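Local coordinates for ATP-dependent DNA helicase (PDB 5V9X), which probably uses ATP hydrolysis to move 3'-to-5' along single-stranded DNA and unwind RNA:DNA hybrids, at residues R353-S358 with A365-D370. Numbering follows the deposited sequence.
Sequences RAHHGS and AQVEDD. With nucleotides of chain B.
With chi1 at -166°, His355 carries its imidazole opposite the backbone N and over to Glu368, whose chain leaves CG extended and reaches back to the ring. NE2 of His355 donates to OE2 of Glu368 over 3.0 Å in a fairly straight bond (153°), meeting its anti lone pair, a little out of the imidazole plane. The ring's other nitrogen, ND1, bonds Ser384 OG, so both sides of the imidazole are tied and its rotation is fixed. Strand 352-355, the outermost strand of the parallel sheet of the second RecA-like domain, and helix 361-372 open a beta-alpha-beta unit completed by strand 378-381. Arg353 instead bends at chi3 (-76°), which runs its guanidinium past Val367, whose CG2 lies over one face, offset toward the rim, 3.7 Å from NH1 of Arg353. At the edge of the same group, NH2 of Arg353 forms a salt bridge with OD2 of Asp370, though the hydrogen bond within it is weak and bent. Between the two polar links, Val367 points toward the strand, CG1 lying 4.0 Å from His355 CD2. In the loop just past the strand, the backbone N of Gly357 bonds OP1 of DT8 of chain B at 2.6 Å.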
ATOM      1  N   ARG A 353      -3.712 -20.883  11.101  1.00 45.95           N
ATOM      2  CA  ARG A 353      -3.465 -19.910  12.155  1.00 48.22           C
ATOM      3  C   ARG A 353      -3.329 -18.528  11.531  1.00 49.79           C
ATOM      4  O   ARG A 353      -2.951 -18.389  10.363  1.00 46.74           O
ATOM      5  CB  ARG A 353      -2.219 -20.260  12.976  1.00 51.13           C
ATOM      6  CG  ARG A 353      -2.489 -21.228  14.118  1.00 56.71           C
ATOM      7  CD  ARG A 353      -1.339 -21.251  15.103  1.00 58.49           C
ATOM      8  NE  ARG A 353      -0.194 -21.996  14.591  1.00 61.66           N
ATOM      9  CZ  ARG A 353       1.049 -21.844  15.033  1.00 67.16           C
ATOM     10  NH1 ARG A 353       1.310 -20.960  15.988  1.00 68.16           N
ATOM     11  NH2 ARG A 353       2.034 -22.566  14.516  1.00 69.39           N
ATOM     12  N   ALA A 354      -3.638 -17.507  12.325  1.00 48.85           N
ATOM     13  CA  ALA A 354      -3.680 -16.136  11.840  1.00 48.28           C
ATOM     14  C   ALA A 354      -2.321 -15.457  11.962  1.00 51.08           C
ATOM     15  O   ALA A 354      -1.525 -15.759  12.855  1.00 49.41           O
ATOM     16  CB  ALA A 354      -4.728 -15.331  12.609  1.00 48.97           C
ATOM     17  N   HIS A 355      -2.065 -14.526  11.043  1.00 52.58           N
ATOM     18  CA  HIS A 355      -0.901 -13.650  11.112  1.00 44.85           C
ATOM     19  C   HIS A 355      -1.315 -12.272  10.623  1.00 45.33           C
ATOM     20  O   HIS A 355      -1.707 -12.120   9.463  1.00 44.83           O
ATOM     21  CB  HIS A 355       0.266 -14.184  10.273  1.00 41.27           C
ATOM     22  CG  HIS A 355       1.576 -13.523  10.573  1.00 41.33           C
ATOM     23  ND1 HIS A 355       1.941 -12.310  10.030  1.00 42.89           N
ATOM     24  CD2 HIS A 355       2.606 -13.904  11.366  1.00 40.49           C
ATOM     25  CE1 HIS A 355       3.140 -11.974  10.474  1.00 41.66           C
ATOM     26  NE2 HIS A 355       3.565 -12.925  11.285  1.00 40.97           N
ATOM     27  N   HIS A 356      -1.241 -11.279  11.504  1.00 45.28           N
ATOM     28  CA  HIS A 356      -1.509  -9.891  11.140  1.00 42.06           C
ATOM     29  C   HIS A 356      -0.994  -8.997  12.265  1.00 39.27           C
ATOM     30  O   HIS A 356      -0.476  -9.476  13.279  1.00 39.15           O
ATOM     31  CB  HIS A 356      -2.996  -9.652  10.858  1.00 45.23           C
ATOM     32  CG  HIS A 356      -3.904 -10.056  11.977  1.00 46.81           C
ATOM     33  ND1 HIS A 356      -4.130  -9.259  13.079  1.00 46.47           N
ATOM     34  CD2 HIS A 356      -4.656 -11.167  12.156  1.00 48.77           C
ATOM     35  CE1 HIS A 356      -4.979  -9.864  13.890  1.00 48.47           C
ATOM     36  NE2 HIS A 356      -5.314 -11.024  13.353  1.00 49.60           N
ATOM     37  N   GLY A 357      -1.151  -7.685  12.072  1.00 32.95           N
ATOM     38  CA  GLY A 357      -0.549  -6.722  12.981  1.00 30.20           C
ATOM     39  C   GLY A 357      -1.051  -6.816  14.409  1.00 43.49           C
ATOM     40  O   GLY A 357      -0.308  -6.519  15.349  1.00 48.27           O
ATOM     41  N   SER A 358      -2.306  -7.221  14.599  1.00 36.19           N
ATOM     42  CA  SER A 358      -2.869  -7.292  15.942  1.00 42.87           C
ATOM     43  C   SER A 358      -2.546  -8.598  16.659  1.00 46.72           C
ATOM     44  O   SER A 358      -2.854  -8.725  17.849  1.00 48.11           O
ATOM     45  CB  SER A 358      -4.383  -7.089  15.888  1.00 49.20           C
ATOM     46  OG  SER A 358      -4.696  -5.759  15.508  1.00 49.34           O
ATOM     47  N   ALA A 365       5.693 -14.980  15.920  1.00 52.68           N
ATOM     48  CA  ALA A 365       6.973 -15.664  15.753  1.00 46.94           C
ATOM     49  C   ALA A 365       6.780 -17.161  15.554  1.00 49.51           C
ATOM     50  O   ALA A 365       7.465 -17.778  14.729  1.00 43.90           O
ATOM     51  CB  ALA A 365       7.874 -15.393  16.957  1.00 41.23           C
ATOM     52  N   GLN A 366       5.851 -17.766  16.300  1.00 55.29           N
ATOM     53  CA  GLN A 366       5.610 -19.198  16.149  1.00 58.29           C
ATOM     54  C   GLN A 366       4.954 -19.521  14.812  1.00 56.15           C
ATOM     55  O   GLN A 366       5.191 -20.599  14.252  1.00 55.26           O
ATOM     56  CB  GLN A 366       4.747 -19.716  17.301  1.00 62.43           C
ATOM     57  CG  GLN A 366       5.384 -19.569  18.676  1.00 71.97           C
ATOM     58  CD  GLN A 366       6.642 -20.406  18.843  1.00 76.36           C
ATOM     59  OE1 GLN A 366       6.900 -21.331  18.068  1.00 70.95           O
ATOM     60  NE2 GLN A 366       7.432 -20.085  19.863  1.00 79.14           N
ATOM     61  N   VAL A 367       4.132 -18.609  14.288  1.00 53.31           N
ATOM     62  CA  VAL A 367       3.502 -18.836  12.992  1.00 50.30           C
ATOM     63  C   VAL A 367       4.543 -18.798  11.878  1.00 49.49           C
ATOM     64  O   VAL A 367       4.524 -19.629  10.963  1.00 50.63           O
ATOM     65  CB  VAL A 367       2.376 -17.811  12.763  1.00 50.70           C
ATOM     66  CG1 VAL A 367       1.905 -17.844  11.319  1.00 48.68           C
ATOM     67  CG2 VAL A 367       1.213 -18.088  13.702  1.00 50.50           C
ATOM     68  N   GLU A 368       5.471 -17.840  11.942  1.00 47.91           N
ATOM     69  CA  GLU A 368       6.527 -17.765  10.936  1.00 45.77           C
ATOM     70  C   GLU A 368       7.468 -18.959  11.028  1.00 44.05           C
ATOM     71  O   GLU A 368       7.913 -19.486  10.002  1.00 44.72           O
ATOM     72  CB  GLU A 368       7.310 -16.461  11.093  1.00 48.72           C
ATOM     73  CG  GLU A 368       6.482 -15.203  10.902  1.00 47.11           C
ATOM     74  CD  GLU A 368       7.188 -13.960  11.406  1.00 46.25           C
ATOM     75  OE1 GLU A 368       8.438 -13.937  11.405  1.00 45.14           O
ATOM     76  OE2 GLU A 368       6.490 -13.008  11.813  1.00 47.50           O
ATOM     77  N   ASP A 369       7.787 -19.400  12.247  1.00 45.45           N
ATOM     78  CA  ASP A 369       8.712 -20.517  12.411  1.00 44.13           C
ATOM     79  C   ASP A 369       8.088 -21.820  11.922  1.00 44.47           C
ATOM     80  O   ASP A 369       8.723 -22.585  11.187  1.00 43.34           O
ATOM     81  CB  ASP A 369       9.143 -20.631  13.873  1.00 49.45           C
ATOM     82  CG  ASP A 369      10.372 -21.509  14.054  1.00 68.88           C
ATOM     83  OD1 ASP A 369      10.343 -22.686  13.635  1.00 76.19           O
ATOM     84  OD2 ASP A 369      11.374 -21.014  14.615  1.00 77.07           O
ATOM     85  N   ASP A 370       6.842 -22.090  12.323  1.00 50.51           N
ATOM     86  CA  ASP A 370       6.172 -23.307  11.877  1.00 51.45           C
ATOM     87  C   ASP A 370       5.850 -23.277  10.388  1.00 56.68           C
ATOM     88  O   ASP A 370       5.706 -24.341   9.776  1.00 62.86           O
ATOM     89  CB  ASP A 370       4.898 -23.536  12.690  1.00 49.86           C
ATOM     90  CG  ASP A 370       5.189 -23.904  14.130  1.00 54.59           C
ATOM     91  OD1 ASP A 370       6.340 -24.293  14.421  1.00 56.35           O
ATOM     92  OD2 ASP A 370       4.269 -23.808  14.970  1.00 54.79           O
TER
ATOM     93  P    DT B   8      -1.533  -5.309   9.349  1.00 46.82           P
ATOM     94  OP1  DT B   8      -1.204  -6.714   9.666  1.00 48.59           O
ATOM     95  OP2  DT B   8      -2.213  -4.472  10.362  1.00 47.28           O
ATOM     96  O5'  DT B   8      -0.198  -4.552   8.899  1.00 44.76           O
ATOM     97  C5'  DT B   8       0.499  -4.974   7.731  1.00 41.95           C
ATOM     98  C4'  DT B   8       1.447  -3.891   7.247  1.00 44.58           C
ATOM     99  O4'  DT B   8       0.699  -2.803   6.677  1.00 41.69           O
ATOM    100  C3'  DT B   8       2.297  -3.254   8.335  1.00 47.49           C
ATOM    101  O3'  DT B   8       3.554  -3.904   8.388  1.00 48.48           O
ATOM    102  C2'  DT B   8       2.439  -1.782   7.893  1.00 45.75           C
ATOM    103  C1'  DT B   8       1.520  -1.667   6.671  1.00 40.69           C
ATOM    104  N1   DT B   8       0.650  -0.456   6.682  1.00 44.39           N
ATOM    105  C2   DT B   8       0.842   0.517   5.730  1.00 46.75           C
ATOM    106  O2   DT B   8       1.695   0.444   4.865  1.00 48.41           O
ATOM    107  N3   DT B   8      -0.008   1.587   5.825  1.00 53.84           N
ATOM    108  C4   DT B   8      -1.010   1.777   6.761  1.00 55.33           C
ATOM    109  O4   DT B   8      -1.723   2.776   6.764  1.00 58.54           O
ATOM    110  C5   DT B   8      -1.157   0.718   7.731  1.00 47.96           C
ATOM    111  C7   DT B   8      -2.210   0.811   8.794  1.00 48.96           C
ATOM    112  C6   DT B   8      -0.330  -0.334   7.646  1.00 44.99           C
TER